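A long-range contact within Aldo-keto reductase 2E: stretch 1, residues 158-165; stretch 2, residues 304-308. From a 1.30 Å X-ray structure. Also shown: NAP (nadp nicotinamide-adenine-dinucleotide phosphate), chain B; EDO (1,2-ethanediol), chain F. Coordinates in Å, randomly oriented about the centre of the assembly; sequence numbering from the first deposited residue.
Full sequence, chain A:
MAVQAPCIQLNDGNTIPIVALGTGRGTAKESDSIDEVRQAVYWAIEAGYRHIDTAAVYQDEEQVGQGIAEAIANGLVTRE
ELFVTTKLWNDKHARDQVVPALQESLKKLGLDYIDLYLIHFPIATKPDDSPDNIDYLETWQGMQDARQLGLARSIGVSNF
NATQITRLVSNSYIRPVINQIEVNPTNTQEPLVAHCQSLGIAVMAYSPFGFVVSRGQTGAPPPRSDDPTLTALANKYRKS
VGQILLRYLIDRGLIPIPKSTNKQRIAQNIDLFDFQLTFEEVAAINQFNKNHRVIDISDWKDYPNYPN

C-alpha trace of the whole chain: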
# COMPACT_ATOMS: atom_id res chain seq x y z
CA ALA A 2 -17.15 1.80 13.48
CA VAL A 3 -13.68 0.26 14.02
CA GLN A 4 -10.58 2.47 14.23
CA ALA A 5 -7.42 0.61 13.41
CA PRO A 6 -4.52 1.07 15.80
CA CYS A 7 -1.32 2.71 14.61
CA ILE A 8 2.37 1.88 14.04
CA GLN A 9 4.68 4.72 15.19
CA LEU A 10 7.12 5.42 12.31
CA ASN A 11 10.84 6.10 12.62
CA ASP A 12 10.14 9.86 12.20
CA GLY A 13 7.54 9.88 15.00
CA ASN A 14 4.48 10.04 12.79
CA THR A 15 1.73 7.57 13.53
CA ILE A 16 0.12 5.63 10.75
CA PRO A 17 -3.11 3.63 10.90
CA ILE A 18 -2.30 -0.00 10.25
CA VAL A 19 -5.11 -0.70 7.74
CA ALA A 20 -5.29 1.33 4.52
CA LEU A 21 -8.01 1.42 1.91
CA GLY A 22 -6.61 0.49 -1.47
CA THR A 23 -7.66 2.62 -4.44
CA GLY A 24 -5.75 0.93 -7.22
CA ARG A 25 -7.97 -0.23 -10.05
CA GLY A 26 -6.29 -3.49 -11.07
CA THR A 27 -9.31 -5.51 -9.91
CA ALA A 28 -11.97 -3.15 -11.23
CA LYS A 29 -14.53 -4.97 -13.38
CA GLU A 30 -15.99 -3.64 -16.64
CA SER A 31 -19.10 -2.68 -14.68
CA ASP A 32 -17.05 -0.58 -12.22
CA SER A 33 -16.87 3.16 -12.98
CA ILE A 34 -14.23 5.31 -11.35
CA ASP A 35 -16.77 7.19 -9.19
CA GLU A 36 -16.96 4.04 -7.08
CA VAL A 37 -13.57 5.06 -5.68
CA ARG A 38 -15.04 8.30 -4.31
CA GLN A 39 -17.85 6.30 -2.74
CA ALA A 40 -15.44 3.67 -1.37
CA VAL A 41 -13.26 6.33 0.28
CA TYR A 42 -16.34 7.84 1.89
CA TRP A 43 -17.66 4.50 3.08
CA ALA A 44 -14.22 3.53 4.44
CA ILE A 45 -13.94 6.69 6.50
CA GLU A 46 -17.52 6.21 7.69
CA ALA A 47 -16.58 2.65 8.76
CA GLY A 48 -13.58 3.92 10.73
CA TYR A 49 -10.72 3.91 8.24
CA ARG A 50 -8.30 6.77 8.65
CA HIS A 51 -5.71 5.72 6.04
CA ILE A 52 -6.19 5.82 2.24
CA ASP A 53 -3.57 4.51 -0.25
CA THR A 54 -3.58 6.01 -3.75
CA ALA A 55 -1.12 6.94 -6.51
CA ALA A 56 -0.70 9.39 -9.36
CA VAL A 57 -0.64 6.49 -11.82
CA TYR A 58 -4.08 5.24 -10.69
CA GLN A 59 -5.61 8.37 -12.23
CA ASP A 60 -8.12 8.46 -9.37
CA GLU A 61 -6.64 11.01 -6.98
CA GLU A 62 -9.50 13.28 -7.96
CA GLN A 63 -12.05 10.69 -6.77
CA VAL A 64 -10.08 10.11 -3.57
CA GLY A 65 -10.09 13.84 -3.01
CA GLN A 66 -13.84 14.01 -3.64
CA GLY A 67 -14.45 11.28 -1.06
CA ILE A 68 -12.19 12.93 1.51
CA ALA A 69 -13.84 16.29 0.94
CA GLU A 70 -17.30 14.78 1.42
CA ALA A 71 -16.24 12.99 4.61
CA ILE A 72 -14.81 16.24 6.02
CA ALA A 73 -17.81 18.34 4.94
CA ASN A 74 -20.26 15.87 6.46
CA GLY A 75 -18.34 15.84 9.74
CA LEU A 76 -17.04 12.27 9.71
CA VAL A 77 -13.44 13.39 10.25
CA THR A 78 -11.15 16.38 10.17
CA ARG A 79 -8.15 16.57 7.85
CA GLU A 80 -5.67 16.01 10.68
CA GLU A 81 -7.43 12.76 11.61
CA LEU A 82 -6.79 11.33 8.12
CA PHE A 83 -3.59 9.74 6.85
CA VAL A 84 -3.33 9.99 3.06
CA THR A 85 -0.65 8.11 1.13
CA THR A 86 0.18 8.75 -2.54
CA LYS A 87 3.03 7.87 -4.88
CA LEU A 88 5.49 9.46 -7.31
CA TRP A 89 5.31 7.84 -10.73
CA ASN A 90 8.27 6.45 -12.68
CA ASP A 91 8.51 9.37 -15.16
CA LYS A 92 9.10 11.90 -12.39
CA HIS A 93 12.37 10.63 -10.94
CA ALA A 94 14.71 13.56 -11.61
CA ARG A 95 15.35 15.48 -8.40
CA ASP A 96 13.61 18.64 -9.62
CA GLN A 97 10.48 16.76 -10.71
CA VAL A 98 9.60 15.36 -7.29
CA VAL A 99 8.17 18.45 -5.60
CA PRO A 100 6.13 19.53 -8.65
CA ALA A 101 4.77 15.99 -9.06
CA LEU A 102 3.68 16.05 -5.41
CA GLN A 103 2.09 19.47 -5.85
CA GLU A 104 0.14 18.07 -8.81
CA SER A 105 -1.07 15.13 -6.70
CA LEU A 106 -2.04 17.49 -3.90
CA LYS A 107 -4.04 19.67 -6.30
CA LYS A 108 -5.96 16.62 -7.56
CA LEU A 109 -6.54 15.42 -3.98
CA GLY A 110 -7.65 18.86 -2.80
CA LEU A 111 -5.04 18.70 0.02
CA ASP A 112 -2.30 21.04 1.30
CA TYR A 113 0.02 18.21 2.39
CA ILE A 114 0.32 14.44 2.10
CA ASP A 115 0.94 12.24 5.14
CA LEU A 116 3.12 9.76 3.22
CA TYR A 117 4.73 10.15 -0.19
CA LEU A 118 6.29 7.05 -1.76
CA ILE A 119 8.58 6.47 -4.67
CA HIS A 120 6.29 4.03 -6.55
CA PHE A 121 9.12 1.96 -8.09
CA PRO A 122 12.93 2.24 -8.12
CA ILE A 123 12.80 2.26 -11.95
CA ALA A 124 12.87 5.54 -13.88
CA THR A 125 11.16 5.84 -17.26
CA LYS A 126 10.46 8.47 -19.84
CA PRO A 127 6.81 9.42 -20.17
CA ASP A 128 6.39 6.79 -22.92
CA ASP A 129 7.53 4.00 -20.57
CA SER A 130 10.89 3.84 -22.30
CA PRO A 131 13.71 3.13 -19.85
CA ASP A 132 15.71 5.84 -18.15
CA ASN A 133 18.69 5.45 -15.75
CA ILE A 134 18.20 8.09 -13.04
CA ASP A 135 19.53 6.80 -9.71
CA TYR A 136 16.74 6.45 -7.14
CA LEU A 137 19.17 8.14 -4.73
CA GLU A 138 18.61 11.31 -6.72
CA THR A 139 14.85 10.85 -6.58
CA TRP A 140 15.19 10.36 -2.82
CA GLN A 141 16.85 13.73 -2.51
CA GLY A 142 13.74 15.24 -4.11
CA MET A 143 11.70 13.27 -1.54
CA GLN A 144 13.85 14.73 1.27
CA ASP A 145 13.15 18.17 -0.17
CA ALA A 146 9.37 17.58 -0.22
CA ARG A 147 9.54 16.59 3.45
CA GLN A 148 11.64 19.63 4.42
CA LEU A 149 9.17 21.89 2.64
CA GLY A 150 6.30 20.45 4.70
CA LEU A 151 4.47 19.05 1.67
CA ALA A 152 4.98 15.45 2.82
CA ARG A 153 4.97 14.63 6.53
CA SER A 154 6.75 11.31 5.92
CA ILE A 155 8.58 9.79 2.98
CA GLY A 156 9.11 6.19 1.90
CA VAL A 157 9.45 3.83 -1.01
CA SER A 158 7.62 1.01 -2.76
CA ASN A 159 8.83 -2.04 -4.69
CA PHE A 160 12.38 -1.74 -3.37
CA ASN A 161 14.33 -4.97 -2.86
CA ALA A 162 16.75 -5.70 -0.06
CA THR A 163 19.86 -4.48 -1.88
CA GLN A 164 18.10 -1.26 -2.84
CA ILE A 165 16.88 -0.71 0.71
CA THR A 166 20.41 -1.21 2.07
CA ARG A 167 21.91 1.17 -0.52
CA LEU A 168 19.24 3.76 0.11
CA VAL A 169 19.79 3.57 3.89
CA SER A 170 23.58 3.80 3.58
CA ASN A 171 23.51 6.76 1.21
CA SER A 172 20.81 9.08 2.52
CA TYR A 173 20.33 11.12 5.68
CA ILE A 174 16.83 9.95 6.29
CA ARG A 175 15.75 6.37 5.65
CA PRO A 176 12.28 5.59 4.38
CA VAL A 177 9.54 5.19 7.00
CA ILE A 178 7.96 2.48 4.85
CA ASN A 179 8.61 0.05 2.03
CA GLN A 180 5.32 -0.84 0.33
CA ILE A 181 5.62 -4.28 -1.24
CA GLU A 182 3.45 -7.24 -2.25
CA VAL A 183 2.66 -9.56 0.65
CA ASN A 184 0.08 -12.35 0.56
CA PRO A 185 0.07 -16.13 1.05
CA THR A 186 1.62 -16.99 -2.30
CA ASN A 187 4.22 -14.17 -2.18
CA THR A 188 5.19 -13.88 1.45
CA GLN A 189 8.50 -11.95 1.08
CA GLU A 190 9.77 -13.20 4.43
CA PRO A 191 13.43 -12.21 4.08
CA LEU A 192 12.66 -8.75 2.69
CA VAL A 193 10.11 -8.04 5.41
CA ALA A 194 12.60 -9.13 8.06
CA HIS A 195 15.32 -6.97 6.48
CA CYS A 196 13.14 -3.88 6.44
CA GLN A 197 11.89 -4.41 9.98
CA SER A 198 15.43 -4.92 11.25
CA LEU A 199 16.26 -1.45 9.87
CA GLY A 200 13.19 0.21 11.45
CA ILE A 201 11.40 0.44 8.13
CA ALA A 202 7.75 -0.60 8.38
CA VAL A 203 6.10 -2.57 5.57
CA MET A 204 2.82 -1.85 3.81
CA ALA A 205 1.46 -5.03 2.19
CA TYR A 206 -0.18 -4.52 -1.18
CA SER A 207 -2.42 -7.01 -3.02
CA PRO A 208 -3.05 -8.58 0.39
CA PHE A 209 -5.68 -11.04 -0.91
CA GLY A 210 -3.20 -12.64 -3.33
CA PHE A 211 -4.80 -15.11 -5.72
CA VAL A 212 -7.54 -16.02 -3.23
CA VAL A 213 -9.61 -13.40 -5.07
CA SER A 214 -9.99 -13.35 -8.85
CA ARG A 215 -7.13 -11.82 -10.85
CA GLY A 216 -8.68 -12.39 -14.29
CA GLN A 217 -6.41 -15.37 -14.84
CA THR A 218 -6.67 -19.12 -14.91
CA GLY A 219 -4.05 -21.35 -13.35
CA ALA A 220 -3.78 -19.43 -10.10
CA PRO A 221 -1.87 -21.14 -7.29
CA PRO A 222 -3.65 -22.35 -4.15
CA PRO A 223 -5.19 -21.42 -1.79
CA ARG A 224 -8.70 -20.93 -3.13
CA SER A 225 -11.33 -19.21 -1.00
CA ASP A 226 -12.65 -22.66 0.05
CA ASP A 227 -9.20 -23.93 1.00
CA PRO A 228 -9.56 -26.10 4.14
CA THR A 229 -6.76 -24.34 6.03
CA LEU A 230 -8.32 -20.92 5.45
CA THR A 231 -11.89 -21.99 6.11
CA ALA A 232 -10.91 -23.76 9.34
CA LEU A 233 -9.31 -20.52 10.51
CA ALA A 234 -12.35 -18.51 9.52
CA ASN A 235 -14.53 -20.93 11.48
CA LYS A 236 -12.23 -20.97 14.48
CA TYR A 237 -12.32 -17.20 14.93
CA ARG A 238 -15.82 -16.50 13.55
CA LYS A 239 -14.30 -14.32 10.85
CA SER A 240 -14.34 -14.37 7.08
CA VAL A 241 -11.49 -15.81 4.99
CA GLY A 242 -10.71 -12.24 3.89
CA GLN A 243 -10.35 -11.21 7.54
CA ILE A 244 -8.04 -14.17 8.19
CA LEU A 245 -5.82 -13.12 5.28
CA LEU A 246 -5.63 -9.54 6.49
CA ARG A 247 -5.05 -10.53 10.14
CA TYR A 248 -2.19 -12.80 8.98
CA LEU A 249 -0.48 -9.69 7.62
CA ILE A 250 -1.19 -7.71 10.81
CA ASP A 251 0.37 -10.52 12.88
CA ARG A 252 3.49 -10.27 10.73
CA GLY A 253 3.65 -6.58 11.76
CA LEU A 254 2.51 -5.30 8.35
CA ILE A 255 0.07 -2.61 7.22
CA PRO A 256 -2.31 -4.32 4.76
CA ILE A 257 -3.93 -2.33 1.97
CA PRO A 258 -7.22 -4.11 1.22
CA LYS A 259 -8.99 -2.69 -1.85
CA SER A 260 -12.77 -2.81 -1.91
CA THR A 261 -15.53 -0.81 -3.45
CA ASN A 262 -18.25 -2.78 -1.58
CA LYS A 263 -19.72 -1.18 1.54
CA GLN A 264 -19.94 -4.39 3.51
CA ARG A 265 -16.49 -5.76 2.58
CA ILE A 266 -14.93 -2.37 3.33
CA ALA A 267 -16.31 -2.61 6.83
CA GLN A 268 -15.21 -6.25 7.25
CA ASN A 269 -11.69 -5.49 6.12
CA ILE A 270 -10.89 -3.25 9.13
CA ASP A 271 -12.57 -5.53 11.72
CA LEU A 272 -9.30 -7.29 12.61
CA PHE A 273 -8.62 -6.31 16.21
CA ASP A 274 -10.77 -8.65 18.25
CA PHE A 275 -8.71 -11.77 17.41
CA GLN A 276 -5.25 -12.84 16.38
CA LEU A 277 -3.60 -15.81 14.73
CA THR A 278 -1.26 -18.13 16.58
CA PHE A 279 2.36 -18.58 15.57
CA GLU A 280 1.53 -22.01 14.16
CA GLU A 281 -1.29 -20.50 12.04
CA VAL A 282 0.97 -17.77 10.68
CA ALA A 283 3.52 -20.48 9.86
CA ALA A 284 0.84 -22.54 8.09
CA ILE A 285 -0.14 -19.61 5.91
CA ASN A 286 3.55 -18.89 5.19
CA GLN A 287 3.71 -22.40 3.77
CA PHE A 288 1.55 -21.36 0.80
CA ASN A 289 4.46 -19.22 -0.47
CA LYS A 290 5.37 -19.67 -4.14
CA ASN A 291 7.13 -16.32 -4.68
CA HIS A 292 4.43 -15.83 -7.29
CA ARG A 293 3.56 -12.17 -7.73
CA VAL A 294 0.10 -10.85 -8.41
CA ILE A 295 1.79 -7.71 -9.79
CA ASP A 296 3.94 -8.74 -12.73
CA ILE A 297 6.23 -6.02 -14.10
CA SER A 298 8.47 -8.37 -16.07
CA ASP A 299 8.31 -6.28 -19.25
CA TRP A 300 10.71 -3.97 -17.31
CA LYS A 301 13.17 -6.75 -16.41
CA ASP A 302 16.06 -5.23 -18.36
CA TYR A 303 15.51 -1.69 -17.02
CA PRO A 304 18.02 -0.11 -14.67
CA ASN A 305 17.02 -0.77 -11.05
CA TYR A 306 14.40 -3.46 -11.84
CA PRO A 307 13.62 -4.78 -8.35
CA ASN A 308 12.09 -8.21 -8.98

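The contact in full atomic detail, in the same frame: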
# COMPACT_ATOMS: atom_id res chain seq x y z
N SER A 158 8.45 2.16 -2.44
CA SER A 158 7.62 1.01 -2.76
C SER A 158 8.37 0.18 -3.79
O SER A 158 9.09 0.73 -4.65
CB SER A 158 6.29 1.52 -3.31
OG SER A 158 5.37 0.48 -3.57
N ASN A 159 8.21 -1.13 -3.73
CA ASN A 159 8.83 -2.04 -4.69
C ASN A 159 10.35 -1.95 -4.68
O ASN A 159 11.00 -2.19 -5.70
CB ASN A 159 8.28 -1.82 -6.10
CG ASN A 159 6.81 -2.04 -6.17
OD1 ASN A 159 5.99 -1.11 -6.35
ND2 ASN A 159 6.44 -3.28 -6.06
N PHE A 160 10.93 -1.67 -3.52
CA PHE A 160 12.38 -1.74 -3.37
C PHE A 160 12.81 -3.09 -2.81
O PHE A 160 12.24 -3.57 -1.82
CB PHE A 160 12.94 -0.64 -2.44
CG PHE A 160 13.14 0.70 -3.12
CD1 PHE A 160 12.14 1.28 -3.89
CD2 PHE A 160 14.32 1.42 -2.93
CE1 PHE A 160 12.33 2.51 -4.47
CE2 PHE A 160 14.51 2.66 -3.54
CZ PHE A 160 13.52 3.21 -4.28
N ASN A 161 13.84 -3.70 -3.38
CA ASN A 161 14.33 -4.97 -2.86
C ASN A 161 15.37 -4.75 -1.77
O ASN A 161 15.69 -3.62 -1.40
CB ASN A 161 14.83 -5.85 -4.02
CG ASN A 161 16.08 -5.31 -4.69
OD1 ASN A 161 16.91 -4.65 -4.09
ND2 ASN A 161 16.21 -5.61 -5.98
N ALA A 162 15.90 -5.83 -1.24
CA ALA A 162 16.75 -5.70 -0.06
C ALA A 162 18.03 -4.92 -0.35
O ALA A 162 18.46 -4.11 0.47
CB ALA A 162 17.08 -7.08 0.53
N THR A 163 18.64 -5.18 -1.50
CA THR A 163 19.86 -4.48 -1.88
C THR A 163 19.61 -2.99 -2.05
O THR A 163 20.43 -2.14 -1.68
CB THR A 163 20.44 -5.11 -3.17
OG1 THR A 163 20.93 -6.43 -2.87
CG2 THR A 163 21.57 -4.26 -3.73
N GLN A 164 18.47 -2.66 -2.64
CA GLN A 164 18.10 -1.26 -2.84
C GLN A 164 17.80 -0.57 -1.53
O GLN A 164 18.16 0.59 -1.33
CB GLN A 164 16.90 -1.17 -3.79
CG GLN A 164 17.24 -1.64 -5.17
CD GLN A 164 16.03 -1.84 -6.07
OE1 GLN A 164 14.92 -2.14 -5.62
NE2 GLN A 164 16.24 -1.65 -7.36
N ILE A 165 17.13 -1.26 -0.61
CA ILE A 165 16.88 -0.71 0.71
C ILE A 165 18.21 -0.43 1.43
O ILE A 165 18.40 0.66 1.98
CB ILE A 165 15.99 -1.65 1.54
CG1 ILE A 165 14.55 -1.61 1.05
CG2 ILE A 165 16.07 -1.29 3.01
CD1 ILE A 165 13.85 -0.29 1.26
N PRO A 304 17.23 -0.44 -15.85
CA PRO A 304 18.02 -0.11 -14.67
C PRO A 304 17.15 -0.12 -13.42
O PRO A 304 16.04 0.43 -13.45
CB PRO A 304 18.55 1.29 -14.97
CG PRO A 304 18.70 1.29 -16.47
CD PRO A 304 17.50 0.50 -16.96
N ASN A 305 17.67 -0.75 -12.37
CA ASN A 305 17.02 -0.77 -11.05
C ASN A 305 15.73 -1.61 -10.99
O ASN A 305 14.94 -1.50 -10.04
CB ASN A 305 16.80 0.66 -10.54
CG ASN A 305 18.11 1.48 -10.47
OD1 ASN A 305 18.20 2.58 -11.06
ND2 ASN A 305 19.10 0.95 -9.81
N TYR A 306 15.51 -2.50 -11.95
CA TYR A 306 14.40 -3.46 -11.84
C TYR A 306 14.55 -4.22 -10.53
O TYR A 306 15.62 -4.75 -10.24
CB TYR A 306 14.42 -4.42 -13.02
CG TYR A 306 13.33 -5.44 -13.03
CD1 TYR A 306 12.04 -5.10 -13.40
CD2 TYR A 306 13.58 -6.77 -12.67
CE1 TYR A 306 11.05 -6.04 -13.45
CE2 TYR A 306 12.58 -7.72 -12.72
CZ TYR A 306 11.31 -7.35 -13.10
OH TYR A 306 10.30 -8.29 -13.14
N PRO A 307 13.46 -4.29 -9.73
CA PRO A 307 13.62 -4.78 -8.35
C PRO A 307 13.28 -6.25 -8.18
O PRO A 307 13.58 -6.78 -7.10
CB PRO A 307 12.62 -3.92 -7.57
CG PRO A 307 11.50 -3.68 -8.57
CD PRO A 307 12.23 -3.51 -9.91
N ASN A 308 12.65 -6.89 -9.18
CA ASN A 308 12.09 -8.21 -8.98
C ASN A 308 12.94 -9.26 -9.67
O ASN A 308 12.44 -10.39 -9.88
CB ASN A 308 10.64 -8.26 -9.48
CG ASN A 308 9.71 -7.33 -8.72
OD1 ASN A 308 10.06 -6.76 -7.69
ND2 ASN A 308 8.49 -7.22 -9.20
OXT ASN A 308 14.09 -9.00 -10.03
PA NAP B . -6.57 -6.63 -3.17
O1A NAP B . -6.93 -5.72 -2.07
O2A NAP B . -5.46 -7.56 -3.10
O5B NAP B . -7.79 -7.39 -3.76
C5B NAP B . -8.97 -6.72 -4.10
C4B NAP B . -10.09 -7.64 -4.56
O4B NAP B . -10.59 -8.40 -3.45
C3B NAP B . -11.26 -6.98 -5.20
O3B NAP B . -11.69 -7.82 -6.24
C2B NAP B . -12.23 -6.91 -4.12
O2B NAP B . -13.57 -6.84 -4.54
C1B NAP B . -11.97 -8.18 -3.34
N9A NAP B . -12.27 -8.15 -1.92
C8A NAP B . -12.00 -7.13 -1.09
N7A NAP B . -12.28 -7.44 0.16
C5A NAP B . -12.76 -8.72 0.16
C6A NAP B . -13.21 -9.58 1.17
N6A NAP B . -13.29 -9.24 2.52
N1A NAP B . -13.61 -10.81 0.78
C2A NAP B . -13.56 -11.17 -0.50
N3A NAP B . -13.13 -10.38 -1.49
C4A NAP B . -12.71 -9.15 -1.15
O3 NAP B . -6.32 -5.66 -4.45
PN NAP B . -5.14 -4.82 -5.12
O1N NAP B . -5.82 -3.64 -5.72
O2N NAP B . -4.36 -5.74 -5.99
O5D NAP B . -4.17 -4.37 -3.95
C5D NAP B . -4.61 -3.54 -2.92
C4D NAP B . -4.08 -2.10 -2.95
O4D NAP B . -2.67 -2.07 -2.78
C3D NAP B . -4.29 -1.38 -4.24
O3D NAP B . -5.64 -1.02 -4.46
C2D NAP B . -3.36 -0.28 -4.11
O2D NAP B . -3.84 0.68 -3.22
C1D NAP B . -2.14 -0.99 -3.55
N1N NAP B . -1.15 -1.52 -4.49
C2N NAP B . 0.05 -0.93 -4.62
C3N NAP B . 0.99 -1.44 -5.48
C7N NAP B . 2.30 -0.75 -5.52
O7N NAP B . 2.72 -0.04 -4.58
N7N NAP B . 3.09 -1.04 -6.58
C4N NAP B . 0.69 -2.54 -6.30
C5N NAP B . -0.55 -3.17 -6.15
C6N NAP B . -1.44 -2.63 -5.23
P2B NAP B . -14.56 -5.67 -4.07
O1X NAP B . -15.86 -5.97 -4.85
O2X NAP B . -14.79 -5.83 -2.63
O3X NAP B . -13.93 -4.36 -4.46
C1 EDO F . 10.40 -6.39 -3.60
O1 EDO F . 9.73 -7.64 -3.85
C2 EDO F . 10.41 -5.57 -4.85
O2 EDO F . 9.09 -5.44 -5.40
O HOH W 1 19.07 -1.33 -8.27

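The C-terminal tail of the chain, residues 304-308, packs against the segment that leads into a helix beginning at Ala-162. The touching residues are at least 141 positions apart in sequence. The contact is small, burying 228 Å² summed over both sides. Two side-chain amides of stretch 1 hold backbone carbonyls of the tail, and the ring of Pro-307 packs beside them, against Asn-159 O and Gln-164 OE1.

Pro-304 lies out of reach of stretch 1. The contact starts at Asn-305. Asn-305 O accepts a hydrogen bond from Gln-164 NE2 at 3.0 Å, with an N-H...O angle of 143°. The same amide nitrogen has a second acceptor. Water 1 lies 3.0 Å from Gln-164 NE2 and 2.8 Å from Asn-305 ND2, and it accepts from both. Asn-305 is therefore tied to Gln-164 twice, directly through its backbone and through water from its side chain.

Tyr-306 contributes little. Its CA-to-CB bond points away from stretch 1, and its nearest side-chain approach is Tyr-306 CB to Gln-164 NE2, 6.6 Å. The next residue, Pro-307, makes the main contact.

Pro-307 is buried and gives up 78 Å² to stretch 1, the largest area of any residue here. Pro-307 CA lies 5.5 Å from Asn-161 CA, the nearest pair of CA atoms across the two stretches. Pro-307 O accepts a hydrogen bond from Asn-161 ND2 at 3.1 Å, and the angle of 160° is close to straight. The proline ring touches two oxygens of stretch 1. Pro-307 CB is 3.0 Å from Asn-159 O, a tight approach, and 3.5 Å from Gln-164 OE1. Asn-159 O is buried by the contact and has no polar partner in the model; the carbon of the proline sits against it instead.

The two amides that reach the tail are also bound to each other's backbone. Asn-161 is the N-cap of the helix, and Asn-161 OD1 accepts from Gln-164 N at 2.9 Å. In return, Gln-164 OE1 accepts from Asn-161 N at 2.9 Å. This reciprocal pair fixes both side chains by their oxygens. Each amide nitrogen is left to donate to the tail, Asn-161 ND2 to Pro-307 and Gln-164 NE2 to Asn-305. Ile-165 N also bonds to Asn-161 O at 2.9 Å, a backbone bond of the first helical turn.

Asn-308 ends the chain with a free carboxylate. Its CA-to-CB bond points away from stretch 1, but the end of its side chain comes nearer, with Asn-308 OD1 5.1 Å from Asn-159 O. The gap is bridged by 1,2-ethanediol, probably from the crystallisation liquor. EDO O2 donates to Asn-308 OD1 at 2.8 Å and receives a weak hydrogen bond from Asn-159 ND2 at 3.5 Å. The other end of the Asn-159 amide faces the cofactor: Asn-159 OD1 accepts from NAP N7N at 2.9 Å. Asn-159 thus touches both the nicotinamide carboxamide and the packing of the tail.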